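Local coordinates for structural polyprotein, VP2 (Israeli acute paralysis virus, PDB 5CDD) that probably serves as a structural subunit of the viral capsid, being one of the coat proteins cut from the structural polyprotein, at residues S48-S53 with F154-L159. Numbering follows the deposited sequence.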
# COMPACT_ATOMS: atom_id res chain seq x y z
N SER C 48 39.86 36.28 -42.43
CA SER C 48 38.81 36.11 -41.43
C SER C 48 37.63 37.00 -41.76
O SER C 48 37.78 38.05 -42.39
CB SER C 48 39.33 36.44 -40.04
OG SER C 48 39.71 37.80 -39.95
N TRP C 49 36.45 36.59 -41.31
CA TRP C 49 35.23 37.34 -41.57
C TRP C 49 34.37 37.43 -40.32
O TRP C 49 34.14 36.43 -39.64
CB TRP C 49 34.43 36.67 -42.68
CG TRP C 49 35.18 36.56 -43.97
CD1 TRP C 49 35.27 37.51 -44.95
CD2 TRP C 49 35.96 35.45 -44.42
NE1 TRP C 49 36.06 37.05 -45.98
CE2 TRP C 49 36.49 35.79 -45.68
CE3 TRP C 49 36.26 34.19 -43.87
CZ2 TRP C 49 37.32 34.92 -46.41
CZ3 TRP C 49 37.07 33.33 -44.60
CH2 TRP C 49 37.59 33.70 -45.85
N THR C 50 33.89 38.63 -40.01
CA THR C 50 33.03 38.83 -38.86
C THR C 50 31.60 38.78 -39.37
O THR C 50 31.13 39.67 -40.07
CB THR C 50 33.29 40.18 -38.16
OG1 THR C 50 32.34 40.36 -37.09
CG2 THR C 50 33.18 41.33 -39.16
N LEU C 51 30.91 37.70 -39.01
CA LEU C 51 29.53 37.50 -39.43
C LEU C 51 28.53 37.90 -38.36
O LEU C 51 28.85 37.91 -37.17
CB LEU C 51 29.33 36.05 -39.83
CG LEU C 51 30.25 35.60 -40.96
CD1 LEU C 51 30.26 34.09 -41.07
CD2 LEU C 51 29.79 36.22 -42.26
N PRO C 52 27.28 38.20 -38.76
CA PRO C 52 26.79 38.18 -40.14
C PRO C 52 26.93 39.49 -40.91
O PRO C 52 26.54 39.56 -42.07
CB PRO C 52 25.33 37.79 -39.95
CG PRO C 52 24.96 38.59 -38.73
CD PRO C 52 26.16 38.34 -37.81
N SER C 53 27.47 40.52 -40.27
CA SER C 53 27.62 41.81 -40.94
C SER C 53 28.37 41.74 -42.26
O SER C 53 28.04 42.47 -43.19
CB SER C 53 28.32 42.81 -40.02
OG SER C 53 29.67 42.44 -39.77
N PHE C 154 27.86 37.80 -33.99
CA PHE C 154 27.96 36.67 -33.07
C PHE C 154 28.88 35.51 -33.47
O PHE C 154 29.01 34.55 -32.71
CB PHE C 154 26.56 36.13 -32.80
CG PHE C 154 25.76 35.89 -34.04
CD1 PHE C 154 26.01 34.79 -34.86
CD2 PHE C 154 24.76 36.79 -34.42
CE1 PHE C 154 25.28 34.58 -36.03
CE2 PHE C 154 24.03 36.59 -35.58
CZ PHE C 154 24.29 35.48 -36.39
N VAL C 155 29.51 35.58 -34.63
CA VAL C 155 30.39 34.48 -35.04
C VAL C 155 31.52 34.95 -35.94
O VAL C 155 31.34 35.81 -36.80
CB VAL C 155 29.58 33.37 -35.75
CG1 VAL C 155 28.90 33.92 -36.99
CG2 VAL C 155 30.49 32.21 -36.11
N GLN C 156 32.70 34.37 -35.73
CA GLN C 156 33.88 34.71 -36.52
C GLN C 156 34.27 33.52 -37.39
O GLN C 156 34.35 32.39 -36.92
CB GLN C 156 35.05 35.07 -35.61
CG GLN C 156 34.77 36.23 -34.67
CD GLN C 156 34.33 37.47 -35.41
OE1 GLN C 156 35.03 37.95 -36.30
NE2 GLN C 156 33.17 38.00 -35.04
N LEU C 157 34.53 33.79 -38.67
CA LEU C 157 34.92 32.74 -39.60
C LEU C 157 36.41 32.87 -39.91
O LEU C 157 36.90 33.97 -40.15
CB LEU C 157 34.10 32.85 -40.89
CG LEU C 157 34.32 31.75 -41.93
CD1 LEU C 157 34.07 30.39 -41.30
CD2 LEU C 157 33.39 31.97 -43.11
N TYR C 158 37.12 31.75 -39.90
CA TYR C 158 38.55 31.75 -40.16
C TYR C 158 38.98 30.71 -41.20
O TYR C 158 38.36 29.66 -41.33
CB TYR C 158 39.31 31.48 -38.86
CG TYR C 158 39.19 32.56 -37.81
CD1 TYR C 158 39.83 33.79 -37.96
CD2 TYR C 158 38.42 32.36 -36.66
CE1 TYR C 158 39.73 34.79 -37.00
CE2 TYR C 158 38.31 33.36 -35.68
CZ TYR C 158 38.96 34.57 -35.86
OH TYR C 158 38.85 35.56 -34.91
N LEU C 159 40.05 31.03 -41.92
CA LEU C 159 40.61 30.13 -42.93
C LEU C 159 42.08 29.91 -42.56
O LEU C 159 42.92 30.79 -42.76
CB LEU C 159 40.51 30.74 -44.33
CG LEU C 159 41.06 29.88 -45.47
CD1 LEU C 159 40.33 28.55 -45.52
CD2 LEU C 159 40.90 30.63 -46.78
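Trp49 and Leu157 face each other as a hydrogen-bonded antiparallel pair, gripped by two backbone bonds: Leu157 N to Trp49 O at 2.8 Å, almost straight, and Trp49 N to Leu157 O at 2.9 Å. On the side of the sheet they share with Leu51 and Val155, Leu157 sets its CG 3.7 Å from Trp49 CE3. Two residues along, at the next hydrogen-bonded pair, Leu51 N bonds Val155 O at 2.9 Å, and Leu51 CB packs on Val155 CG1. Phe154 and Val155 both lie opposite Leu51, a classic beta bulge, just where residues 48-53 turn through the cis peptide before Pro52. Pro52 CD sits over one face of the Phe154 ring, 3.9 Å from its centroid, a CH-pi contact.

The other side of the sheet carries Thr50 and Gln156 side by side. With Thr50 OG1 anti to the backbone N (chi1 176°), the hydroxyl oxygen accepts a hydrogen bond from Gln156 NE2 at 3.2 Å and lies nearly in that amide's plane; Asp153 adds a weak bond to OG1. Nearby, Ser48 CB rests 3.4 Å from Tyr158 CD1.

Strand 90-97 pairs along the other edge of 155-161. Leu51 touches Ile136 and Leu157 touches Met134, both on strand 131-146, in keeping with the two-sheet jelly roll of picornavirus-like capsid proteins. Apolar side chains thus face the second sheet, while the other face is mixed, the Gln156-Thr50 bond beside the Tyr158 ring.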